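Local coordinates for cell division control protein (PDB 6RPP) that is an intein of HINT fold that probably excises itself by protein splicing from an MCM helicase precursor and joins the flanking host segments, at residues A[121-124]-A[129-132]; A[98-103]-A[155-160]; A[82-85]-A[89-92]; A[55-58]-A[63-66]; A[8-13]-A[18-23]. The protein carries 2 engineered substitutions. All coordinates share one frame; numbering follows the deposited sequence.

Interactions 1, 3 and 4 are beta hairpins, and 1 and 3 share one antiparallel sheet, where D132 of the first is hydrogen-bonded to T85 of the second. Interaction 5 is a shorter hairpin that runs into helix 21-35. Interaction 2 differs: a buried, long-range touch of two strands without a polar bond, its centre about 8 Å from the centre of the chain. N157 from interaction 2 bonds to S55 and L56 of interaction 4, and L159 pairs with V12 of interaction 5. Against the apolar touch of interaction 2 stand the polar network round D132 in 1, the basic chains beside one another in 3, and the salt bridges at more exposed side chains in 4 and 5.

Interaction 1 of 5, residues A[121-124]-A[129-132]; sequences IATI and VSWD
A chi1 of 70° sets OG1 of T123 between its own backbone N and carbonyl carbon, which turns the hydroxyl toward the partner strand, and T123 OG1 donates to S130 O at 3.0 Å. The same oxygen also receives the amide, T123 N to S130 O at 2.9 Å; the N-H lies in the carbonyl plane while the hydroxyl comes from above it. One residue thus grips one carbonyl twice. Next to it, D132 has CG anti to its backbone N (chi1 -176°) and crosses T123 at about a right angle, with D132 CB 3.6 Å from T123 CG2. A water ties the two polar ends together, donating to T123 OG1 at 2.8 Å and to D132 OD2 at 2.6 Å.

On the other face, the A122 methyl sits over the six-membered ring of W131, a CH-pi contact with CB 4.1 Å from the centroid. I121 and D132 exchange backbone bonds, I121 N to D132 O and D132 N to I121 O, as a hydrogen-bonded antiparallel pair.

The buried D132 carboxylate, beside the apolar I121, is held by T85 OG1, the G87 amide and the water, so its charge is probably spread over several donors.

Interaction 2 of 5, residues A[98-103]-A[155-160]; sequences PFFVLE and YHNFLA
F100 reaches across to N157 with the far rim of its ring: F100 CE2 lies 3.6 Å from N157 CB, and F100 CZ is 3.8 Å from the same carbon. The beta carbon sits at the ring edge, near its plane, so this is an edge contact and not a stack. H156 O, 3.9 Å from F100 CZ, also faces that edge. The two side chains cross at about a right angle, with the ring and the amide planes 83° apart, and the amide does not lie flat on the phenyl.

Further out, N157 is fixed by its polar ends. A chi1 of 72° places CG between the backbone N and the carbonyl carbon, and from there the amide folds back on its own segment: N157 ND2 donates to Y155 O at 3.1 Å, coming from well above that carbonyl plane. N157 OD1 takes the L56 amide and N157 O takes the S55 hydroxyl, which tie the asparagine to strand 44-56. H156, just before it, is bonded through ND1 to A167 O. F100 also packs on L58 and M109.

The contact joins the six-stranded sheet to the hairpin of strands 157-160 and 163-166, which leads to the C-terminal end of the intein. No polar bond crosses it. The ring meets only the aliphatic part of N157, while the amide spends its bonding on other backbone groups, so the attraction across the contact is probably dispersive.

Interaction 3 of 5, residues A[82-85]-A[89-92]; sequences LVKT and KRIR
Backbone bonds come first: V83 and I91 form the hydrogen-bonded pair, with V83 N to I91 O at 2.8 Å, almost straight and nearly along the C=O axis, and I91 N to V83 O at 3.0 Å. T85 N follows, donating to K89 O.

The turn is closed by a side chain. T85 OG1 takes the amide of K89 at 2.9 Å, because a chi1 of 71° tucks the hydroxyl between its own backbone N and carbonyl carbon. The same oxygen is hydrogen-bonded to D132 OD2, linking the turn to the neighbouring strand. A valine here would probably leave the K89 amide without its acceptor and rob D132 of a partner, freeing the turn to shift. K89 sends NZ to I124 O.

On the face of L82, K84, R90 and R92, three basic chains run beside the leucine. K84 and R90 run side by side in the same direction, with K84 CE 3.6 Å from R90 NE; their like charges come close, K84 NZ being 3.6 Å from R90 NH2, and E136 makes a long, weak ion pair with K84 NZ. L82 lays its CD1 over the centre of the R92 guanidinium, 4.1 Å above the plane, and R92 makes a cation-pi contact with Y140.

Apolar packing holds the other face, where V83 CB and I91 CG2 are 4.1 Å apart and both residues meet F99. It is a beta hairpin at the edge of the HINT fold's six-stranded sheet, with this apolar pair on one face and basic chains round L82 on the other.

Interaction 4 of 5, residues A[55-58]-A[63-66]; sequences SLDL and VRKA
S55 N to R64 O, at 2.8 Å and nearly straight, is the shortest polar bond between 55-58 and 63-66, and R64 N returns it to S55 O at 2.9 Å. This hydrogen-bonded pair sets the register where strands 44-56 and 63-75 approach their connecting loop.

Beyond the backbone, R64 doubles the link through a salt bridge. Its extended chain lies alongside D57, pointing the same way, and R64 NH1 donates to D57 OD2 at 2.9 Å. The oxygen sits in the guanidinium plane at its edge and uses its anti lone pair, the one away from OD1. Carboxylate and guanidinium are turned 47° apart, and R64 NH2 stays 3.6 Å from D57 OD2, so the bridge has a single prong. D57 OD1 is used in the loop, where it accepts the T60 amide, while NH1 has a second, weak partner in Y155 OH. With a leucine in place of R64, D57 OD2 would probably lose its charged mate, leaving the carboxylate held from the loop side through OD1.

On the same face, the S55 hydroxyl is bonded to N157 O, and S55 OG lies 3.6 Å from A66 CB. The other face is apolar: L56 CD1 and V63 CG2 are 4.4 Å apart, a loose touch, and both residues pack on V129 and F164.

One carboxylate thus serves two ends: OD2 pairs with a strand arginine and probably offsets its charge while OD1 takes a loop amide, which probably ties the shape of the loop to the strand pairing.

Interaction 5 of 5, residues A[8-13]-A[18-23]; sequences ETEVVL and RKKIGE
A short antiparallel hairpin, strands 10-11 and 19-20, runs straight into helix 21-35, with E10 set against K20 and V11 against K19. V11 N to K19 O at 2.8 Å and K19 N to V11 O at 3.0 Å hold the paired part. Where the strand gives way to the helix, at the N-cap K20, the pairing is carried one step further: I21 N donates to T9 O at 2.8 Å, meeting that carbonyl almost head-on.

Inside, V11 CG2 packs on I21 CB at 3.8 Å, the two side chains crossing obliquely, and both also touch F158. I21 CG2 reaches back to T9 CB at 4.0 Å.

Outside, a chi1 of 71° turns R18 toward E10, and R18 NE comes 3.1 Å from E10 OE1. The salt bridge is bent at 120° and weak as a hydrogen bond, with carboxylate and guanidinium planes 47° apart. A water in the guanidinium plane accepts from R18 NH2 at 3.0 Å and reaches E10 OE1 weakly.

The surface charges therefore pair only softly, through a bent bond and a water, whereas straighter backbone bonds and the V11-I21 packing probably do more to fix the geometry; T9 O supplies an acceptor for the first amide of the helix.

Interaction 1 of 5, residues A[121-124]-A[129-132]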
# COMPACT_ATOMS: atom_id res chain seq x y z
N ILE A 121 -10.82 -8.61 -2.64
CA ILE A 121 -9.46 -8.09 -2.73
C ILE A 121 -8.54 -9.06 -2.01
O ILE A 121 -8.96 -9.89 -1.21
CB ILE A 121 -9.28 -6.65 -2.16
CG1 ILE A 121 -9.65 -6.57 -0.68
CG2 ILE A 121 -10.16 -5.67 -3.01
CD1 ILE A 121 -9.11 -5.32 -0.00
N ALA A 122 -7.25 -8.93 -2.29
CA ALA A 122 -6.28 -9.90 -1.83
C ALA A 122 -5.78 -9.57 -0.42
O ALA A 122 -5.35 -8.45 -0.15
CB ALA A 122 -5.10 -9.91 -2.81
N THR A 123 -5.90 -10.54 0.49
CA THR A 123 -5.61 -10.31 1.91
C THR A 123 -4.89 -11.53 2.46
O THR A 123 -4.74 -12.56 1.78
CB THR A 123 -6.88 -10.08 2.73
OG1 THR A 123 -7.64 -11.32 2.85
CG2 THR A 123 -7.76 -8.99 2.14
N ILE A 124 -4.47 -11.43 3.71
CA ILE A 124 -4.05 -12.61 4.47
C ILE A 124 -5.06 -12.88 5.58
O ILE A 124 -5.61 -11.94 6.19
CB ILE A 124 -2.63 -12.35 5.03
CG1 ILE A 124 -1.96 -13.68 5.29
CG2 ILE A 124 -2.62 -11.41 6.26
CD1 ILE A 124 -1.22 -14.17 4.04
N VAL A 129 -3.43 -16.87 2.13
CA VAL A 129 -3.94 -15.86 1.22
C VAL A 129 -5.44 -16.07 1.07
O VAL A 129 -5.93 -17.21 0.91
CB VAL A 129 -3.22 -15.93 -0.14
CG1 VAL A 129 -3.87 -14.95 -1.14
CG2 VAL A 129 -1.72 -15.73 -0.01
N SER A 130 -6.19 -14.96 1.11
CA SER A 130 -7.64 -15.00 1.05
C SER A 130 -8.19 -13.88 0.16
O SER A 130 -7.76 -12.72 0.24
CB SER A 130 -8.23 -14.87 2.46
OG SER A 130 -9.64 -14.67 2.40
N TRP A 131 -9.13 -14.23 -0.69
CA TRP A 131 -9.87 -13.22 -1.45
C TRP A 131 -11.07 -12.79 -0.62
O TRP A 131 -11.99 -13.59 -0.35
CB TRP A 131 -10.29 -13.74 -2.83
CG TRP A 131 -9.08 -13.93 -3.70
CD1 TRP A 131 -8.45 -15.11 -3.98
CD2 TRP A 131 -8.38 -12.93 -4.42
NE1 TRP A 131 -7.39 -14.90 -4.82
CE2 TRP A 131 -7.33 -13.57 -5.12
CE3 TRP A 131 -8.54 -11.55 -4.57
CZ2 TRP A 131 -6.43 -12.87 -5.92
CZ3 TRP A 131 -7.64 -10.86 -5.37
CH2 TRP A 131 -6.60 -11.52 -6.02
N ASP A 132 -11.12 -11.50 -0.26
CA ASP A 132 -11.95 -11.03 0.83
C ASP A 132 -12.87 -9.90 0.33
O ASP A 132 -12.37 -8.87 -0.14
CB ASP A 132 -11.02 -10.54 1.97
CG ASP A 132 -11.75 -10.11 3.21
OD1 ASP A 132 -12.98 -10.21 3.29
OD2 ASP A 132 -11.00 -9.63 4.12
O HOH W 1 -9.07 -11.02 5.18

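Interaction 2 of 5, residues A[98-103]-A[155-160]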
# COMPACT_ATOMS: atom_id res chain seq x y z
N PRO A 98 -4.94 1.66 -6.46
CA PRO A 98 -5.57 0.45 -7.00
C PRO A 98 -5.43 -0.74 -6.07
O PRO A 98 -4.46 -0.88 -5.33
CB PRO A 98 -4.81 0.21 -8.31
CG PRO A 98 -3.48 0.80 -8.08
CD PRO A 98 -3.66 1.96 -7.12
N PHE A 99 -6.43 -1.63 -6.16
CA PHE A 99 -6.49 -2.90 -5.47
C PHE A 99 -6.56 -4.01 -6.50
O PHE A 99 -7.11 -3.82 -7.57
CB PHE A 99 -7.72 -3.00 -4.55
CG PHE A 99 -7.61 -2.17 -3.33
CD1 PHE A 99 -7.91 -0.81 -3.40
CD2 PHE A 99 -7.30 -2.71 -2.12
CE1 PHE A 99 -7.81 0.01 -2.26
CE2 PHE A 99 -7.18 -1.92 -0.98
CZ PHE A 99 -7.46 -0.57 -1.02
N PHE A 100 -5.94 -5.14 -6.19
CA PHE A 100 -6.16 -6.38 -6.92
C PHE A 100 -7.56 -6.90 -6.63
O PHE A 100 -7.89 -7.14 -5.46
CB PHE A 100 -5.14 -7.43 -6.49
CG PHE A 100 -3.71 -6.95 -6.59
CD1 PHE A 100 -3.07 -6.88 -7.82
CD2 PHE A 100 -3.03 -6.55 -5.46
CE1 PHE A 100 -1.77 -6.42 -7.92
CE2 PHE A 100 -1.73 -6.08 -5.54
CZ PHE A 100 -1.09 -6.03 -6.75
N VAL A 101 -8.38 -7.11 -7.67
CA VAL A 101 -9.74 -7.62 -7.49
C VAL A 101 -9.88 -8.89 -8.31
O VAL A 101 -9.62 -8.89 -9.51
CB VAL A 101 -10.82 -6.61 -7.91
CG1 VAL A 101 -12.20 -7.25 -7.81
CG2 VAL A 101 -10.74 -5.37 -7.01
N LEU A 102 -10.36 -9.94 -7.67
CA LEU A 102 -10.62 -11.18 -8.37
C LEU A 102 -12.07 -11.18 -8.82
O LEU A 102 -12.99 -11.22 -8.00
CB LEU A 102 -10.35 -12.36 -7.45
CG LEU A 102 -10.74 -13.73 -7.99
CD1 LEU A 102 -9.82 -14.17 -9.12
CD2 LEU A 102 -10.75 -14.75 -6.85
N GLU A 103 -12.30 -11.15 -10.13
CA GLU A 103 -13.67 -11.12 -10.63
C GLU A 103 -13.77 -12.12 -11.75
O GLU A 103 -13.02 -12.03 -12.74
CB GLU A 103 -14.04 -9.71 -11.08
CG GLU A 103 -15.50 -9.36 -10.85
CD GLU A 103 -15.76 -7.87 -10.94
OE1 GLU A 103 -16.06 -7.25 -9.89
OE2 GLU A 103 -15.64 -7.32 -12.05
N TYR A 155 7.04 -7.30 -8.17
CA TYR A 155 5.77 -7.68 -7.57
C TYR A 155 4.76 -6.54 -7.55
O TYR A 155 3.56 -6.79 -7.62
CB TYR A 155 5.99 -8.09 -6.12
CG TYR A 155 6.76 -9.39 -6.00
CD1 TYR A 155 6.07 -10.58 -6.09
CD2 TYR A 155 8.14 -9.39 -5.80
CE1 TYR A 155 6.71 -11.78 -5.98
CE2 TYR A 155 8.81 -10.62 -5.73
CZ TYR A 155 8.07 -11.78 -5.78
OH TYR A 155 8.73 -12.98 -5.65
N HIS A 156 5.23 -5.32 -7.37
CA HIS A 156 4.31 -4.18 -7.24
C HIS A 156 3.28 -4.34 -6.14
O HIS A 156 2.14 -3.87 -6.27
CB HIS A 156 3.56 -3.95 -8.55
CG HIS A 156 4.35 -3.27 -9.60
ND1 HIS A 156 4.54 -1.91 -9.62
CD2 HIS A 156 4.94 -3.76 -10.72
CE1 HIS A 156 5.24 -1.59 -10.70
NE2 HIS A 156 5.54 -2.70 -11.36
N ASN A 157 3.63 -4.99 -5.04
CA ASN A 157 2.76 -4.99 -3.89
C ASN A 157 3.56 -5.36 -2.67
O ASN A 157 4.65 -5.95 -2.78
CB ASN A 157 1.57 -5.97 -4.10
CG ASN A 157 1.96 -7.43 -4.02
OD1 ASN A 157 1.88 -8.00 -2.93
ND2 ASN A 157 2.29 -8.06 -5.15
N PHE A 158 3.00 -5.01 -1.50
CA PHE A 158 3.56 -5.38 -0.19
C PHE A 158 2.42 -5.60 0.77
O PHE A 158 1.36 -4.98 0.64
CB PHE A 158 4.54 -4.32 0.38
CG PHE A 158 3.93 -2.93 0.44
CD1 PHE A 158 3.22 -2.49 1.58
CD2 PHE A 158 4.06 -2.03 -0.63
CE1 PHE A 158 2.63 -1.27 1.68
CE2 PHE A 158 3.47 -0.76 -0.58
CZ PHE A 158 2.76 -0.36 0.56
N LEU A 159 2.64 -6.51 1.72
CA LEU A 159 1.64 -6.79 2.76
C LEU A 159 1.60 -5.70 3.81
O LEU A 159 2.63 -5.40 4.45
CB LEU A 159 1.98 -8.12 3.42
CG LEU A 159 1.00 -8.58 4.51
CD1 LEU A 159 -0.44 -8.75 3.98
CD2 LEU A 159 1.60 -9.93 5.04
N ALA A 160 0.41 -5.12 4.04
CA ALA A 160 0.26 -4.14 5.09
C ALA A 160 -1.20 -4.13 5.51
O ALA A 160 -2.09 -4.21 4.67
CB ALA A 160 0.71 -2.75 4.58

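Interaction 3 of 5, residues A[82-85]-A[89-92]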
# COMPACT_ATOMS: atom_id res chain seq x y z
N LEU A 82 -11.49 5.17 3.27
CA LEU A 82 -11.28 4.07 4.20
C LEU A 82 -11.94 2.85 3.58
O LEU A 82 -13.14 2.87 3.32
CB LEU A 82 -11.87 4.40 5.58
CG LEU A 82 -12.16 3.22 6.51
CD1 LEU A 82 -10.84 2.60 6.94
CD2 LEU A 82 -12.99 3.70 7.72
N VAL A 83 -11.17 1.79 3.42
CA VAL A 83 -11.66 0.56 2.80
C VAL A 83 -11.70 -0.50 3.87
O VAL A 83 -10.70 -0.70 4.57
CB VAL A 83 -10.76 0.13 1.64
CG1 VAL A 83 -11.20 -1.25 1.06
CG2 VAL A 83 -10.78 1.19 0.60
N LYS A 84 -12.86 -1.12 4.07
CA LYS A 84 -13.03 -2.15 5.08
C LYS A 84 -13.51 -3.44 4.42
O LYS A 84 -14.40 -3.39 3.56
CB LYS A 84 -14.04 -1.73 6.17
CG LYS A 84 -13.66 -0.48 6.96
CD LYS A 84 -14.81 -0.07 7.88
CE LYS A 84 -14.99 -1.05 9.01
NZ LYS A 84 -16.08 -0.56 9.95
N THR A 85 -12.96 -4.59 4.84
CA THR A 85 -13.35 -5.86 4.24
C THR A 85 -14.18 -6.70 5.22
O THR A 85 -14.21 -6.45 6.44
CB THR A 85 -12.16 -6.71 3.79
OG1 THR A 85 -11.47 -7.22 4.96
CG2 THR A 85 -11.17 -5.92 2.92
N LYS A 89 -10.26 -6.49 7.52
CA LYS A 89 -9.10 -5.67 7.21
C LYS A 89 -9.54 -4.24 6.97
O LYS A 89 -10.67 -4.01 6.50
CB LYS A 89 -8.37 -6.24 5.98
CG LYS A 89 -7.99 -7.73 6.13
CD LYS A 89 -7.24 -7.98 7.43
CE LYS A 89 -6.57 -9.38 7.46
NZ LYS A 89 -7.53 -10.52 7.56
N ARG A 90 -8.70 -3.26 7.35
CA ARG A 90 -9.06 -1.85 7.19
C ARG A 90 -7.83 -1.11 6.66
O ARG A 90 -6.71 -1.36 7.15
CB ARG A 90 -9.44 -1.23 8.53
CG ARG A 90 -10.68 -1.82 9.22
CD ARG A 90 -10.74 -1.32 10.66
NE ARG A 90 -11.99 -0.63 10.96
CZ ARG A 90 -12.13 0.70 10.99
NH1 ARG A 90 -11.08 1.49 10.73
NH2 ARG A 90 -13.31 1.24 11.27
N ILE A 91 -7.99 -0.21 5.68
CA ILE A 91 -6.83 0.56 5.23
C ILE A 91 -7.36 1.90 4.72
O ILE A 91 -8.45 1.98 4.15
CB ILE A 91 -6.04 -0.22 4.15
CG1 ILE A 91 -4.70 0.51 3.84
CG2 ILE A 91 -6.91 -0.43 2.88
CD1 ILE A 91 -3.76 -0.33 3.02
N ARG A 92 -6.55 2.96 4.86
CA ARG A 92 -6.91 4.30 4.39
C ARG A 92 -5.99 4.65 3.24
O ARG A 92 -4.75 4.58 3.40
CB ARG A 92 -6.80 5.31 5.55
CG ARG A 92 -7.79 5.04 6.70
CD ARG A 92 -7.77 6.05 7.75
NE ARG A 92 -8.68 5.72 8.85
CZ ARG A 92 -9.95 6.10 8.96
NH1 ARG A 92 -10.50 6.89 8.04
NH2 ARG A 92 -10.65 5.72 10.03
O HOH W 2 -13.32 -4.44 8.48

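Interaction 4 of 5, residues A[55-58]-A[63-66]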
# COMPACT_ATOMS: atom_id res chain seq x y z
N SER A 55 5.44 -10.02 -0.42
CA SER A 55 4.68 -9.75 -1.63
C SER A 55 3.92 -10.97 -2.12
O SER A 55 4.41 -12.09 -2.03
CB SER A 55 5.58 -9.25 -2.70
OG SER A 55 6.27 -8.10 -2.22
N LEU A 56 2.74 -10.73 -2.65
CA LEU A 56 1.97 -11.78 -3.32
C LEU A 56 2.40 -11.95 -4.78
O LEU A 56 2.56 -10.97 -5.52
CB LEU A 56 0.49 -11.44 -3.26
CG LEU A 56 -0.52 -12.44 -3.82
CD1 LEU A 56 -0.48 -13.76 -3.07
CD2 LEU A 56 -1.90 -11.80 -3.75
N ASP A 57 2.58 -13.21 -5.19
CA ASP A 57 2.69 -13.60 -6.59
C ASP A 57 1.27 -13.82 -7.09
O ASP A 57 0.62 -14.79 -6.69
CB ASP A 57 3.54 -14.87 -6.67
CG ASP A 57 3.77 -15.35 -8.08
OD1 ASP A 57 2.89 -15.21 -8.95
OD2 ASP A 57 4.85 -15.91 -8.31
N LEU A 58 0.77 -12.92 -7.94
CA LEU A 58 -0.64 -13.04 -8.28
C LEU A 58 -0.94 -14.24 -9.17
O LEU A 58 -2.07 -14.74 -9.14
CB LEU A 58 -1.13 -11.76 -8.93
CG LEU A 58 -1.37 -10.90 -7.70
CD1 LEU A 58 -0.95 -9.53 -7.97
CD2 LEU A 58 -2.82 -11.00 -7.23
N VAL A 63 3.14 -16.35 -1.26
CA VAL A 63 3.67 -15.16 -0.59
C VAL A 63 5.17 -15.33 -0.46
O VAL A 63 5.65 -16.35 0.06
CB VAL A 63 3.04 -14.95 0.79
CG1 VAL A 63 3.64 -13.70 1.48
CG2 VAL A 63 1.55 -14.86 0.68
N ARG A 64 5.92 -14.32 -0.89
CA ARG A 64 7.37 -14.37 -0.95
C ARG A 64 7.96 -13.13 -0.31
O ARG A 64 7.38 -12.04 -0.35
CB ARG A 64 7.89 -14.45 -2.39
CG ARG A 64 7.84 -15.84 -3.03
CD ARG A 64 8.75 -15.85 -4.24
NE ARG A 64 8.46 -16.96 -5.14
CZ ARG A 64 7.65 -16.87 -6.19
NH1 ARG A 64 7.05 -15.71 -6.46
NH2 ARG A 64 7.45 -17.92 -6.96
N LYS A 65 9.15 -13.27 0.28
CA LYS A 65 9.86 -12.07 0.71
C LYS A 65 10.42 -11.37 -0.51
O LYS A 65 10.86 -12.01 -1.47
CB LYS A 65 11.00 -12.42 1.69
CG LYS A 65 10.56 -12.99 3.01
CD LYS A 65 11.76 -13.32 3.90
CE LYS A 65 11.27 -13.80 5.27
NZ LYS A 65 12.35 -14.41 6.10
N ALA A 66 10.39 -10.05 -0.49
CA ALA A 66 10.85 -9.28 -1.63
C ALA A 66 11.43 -7.99 -1.11
O ALA A 66 11.22 -7.62 0.05
CB ALA A 66 9.68 -9.05 -2.63

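Interaction 5 of 5, residues A[8-13]-A[18-23]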
# COMPACT_ATOMS: atom_id res chain seq x y z
N GLU A 8 -0.18 5.52 8.87
CA GLU A 8 -0.28 4.49 9.93
C GLU A 8 -0.45 3.09 9.35
O GLU A 8 -0.55 2.13 10.15
CB GLU A 8 -1.39 4.79 10.90
CG GLU A 8 -1.16 6.05 11.71
CD GLU A 8 -2.24 6.32 12.73
OE1 GLU A 8 -3.40 6.63 12.31
OE2 GLU A 8 -2.00 6.23 13.93
N THR A 9 -0.58 2.95 8.03
CA THR A 9 -0.61 1.63 7.39
C THR A 9 0.65 0.88 7.81
O THR A 9 1.74 1.40 7.62
CB THR A 9 -0.64 1.78 5.88
OG1 THR A 9 -1.69 2.73 5.53
CG2 THR A 9 -0.91 0.45 5.17
N GLU A 10 0.51 -0.31 8.44
CA GLU A 10 1.68 -1.00 9.00
C GLU A 10 2.20 -2.07 8.04
O GLU A 10 1.51 -3.05 7.74
CB GLU A 10 1.32 -1.62 10.36
CG GLU A 10 1.01 -0.57 11.41
CD GLU A 10 0.98 -1.04 12.85
OE1 GLU A 10 1.16 -2.26 13.14
OE2 GLU A 10 0.73 -0.16 13.75
N VAL A 11 3.43 -1.88 7.56
CA VAL A 11 4.08 -2.79 6.62
C VAL A 11 4.67 -3.95 7.39
O VAL A 11 5.40 -3.74 8.37
CB VAL A 11 5.19 -2.04 5.87
CG1 VAL A 11 5.88 -2.95 4.88
CG2 VAL A 11 4.56 -0.80 5.11
N VAL A 12 4.37 -5.17 6.95
CA VAL A 12 5.01 -6.36 7.51
C VAL A 12 6.42 -6.52 6.94
O VAL A 12 6.63 -6.66 5.73
CB VAL A 12 4.15 -7.60 7.27
CG1 VAL A 12 4.78 -8.85 7.92
CG2 VAL A 12 2.78 -7.39 7.83
N LEU A 13 7.42 -6.41 7.80
CA LEU A 13 8.80 -6.59 7.38
C LEU A 13 9.17 -8.08 7.43
O LEU A 13 8.69 -8.83 8.28
CB LEU A 13 9.74 -5.77 8.26
CG LEU A 13 9.46 -4.28 8.21
CD1 LEU A 13 10.30 -3.55 9.28
CD2 LEU A 13 9.70 -3.71 6.85
N ARG A 18 6.52 -5.33 12.48
CA ARG A 18 5.84 -4.50 11.49
C ARG A 18 5.90 -3.03 11.89
O ARG A 18 6.10 -2.70 13.07
CB ARG A 18 4.40 -5.00 11.32
CG ARG A 18 3.45 -4.74 12.46
CD ARG A 18 2.19 -5.66 12.28
NE ARG A 18 1.07 -5.35 13.12
CZ ARG A 18 0.81 -6.03 14.25
NH1 ARG A 18 1.66 -6.97 14.63
NH2 ARG A 18 -0.26 -5.72 14.96
N LYS A 19 5.86 -2.16 10.88
CA LYS A 19 6.25 -0.75 11.04
C LYS A 19 5.35 0.14 10.19
O LYS A 19 5.05 -0.18 9.03
CB LYS A 19 7.72 -0.53 10.60
CG LYS A 19 8.38 0.73 11.04
CD LYS A 19 9.91 0.47 11.15
CE LYS A 19 10.76 1.64 10.67
NZ LYS A 19 12.16 1.20 10.30
N LYS A 20 5.02 1.31 10.75
CA LYS A 20 4.17 2.25 10.02
C LYS A 20 4.91 2.72 8.79
O LYS A 20 6.07 3.10 8.86
CB LYS A 20 3.79 3.45 10.90
CG LYS A 20 2.89 3.06 12.06
CD LYS A 20 2.56 4.28 12.96
CE LYS A 20 3.30 4.20 14.27
NZ LYS A 20 2.67 5.10 15.28
N ILE A 21 4.22 2.75 7.64
CA ILE A 21 4.88 3.15 6.42
C ILE A 21 5.38 4.59 6.53
O ILE A 21 6.42 4.93 5.94
CB ILE A 21 3.95 2.96 5.20
CG1 ILE A 21 4.71 3.12 3.87
CG2 ILE A 21 2.72 3.89 5.26
CD1 ILE A 21 3.92 2.76 2.63
N GLY A 22 4.66 5.44 7.21
CA GLY A 22 5.11 6.83 7.34
C GLY A 22 6.45 6.91 8.03
O GLY A 22 7.29 7.75 7.68
N GLU A 23 6.66 6.06 9.03
CA GLU A 23 7.95 6.04 9.72
C GLU A 23 9.07 5.59 8.77
O GLU A 23 10.17 6.18 8.75
CB GLU A 23 7.84 5.11 10.92
CG GLU A 23 9.16 4.90 11.69
CD GLU A 23 8.94 4.21 13.01
OE1 GLU A 23 7.79 4.23 13.52
OE2 GLU A 23 9.94 3.67 13.55
O HOH W 3 -1.93 -3.56 13.62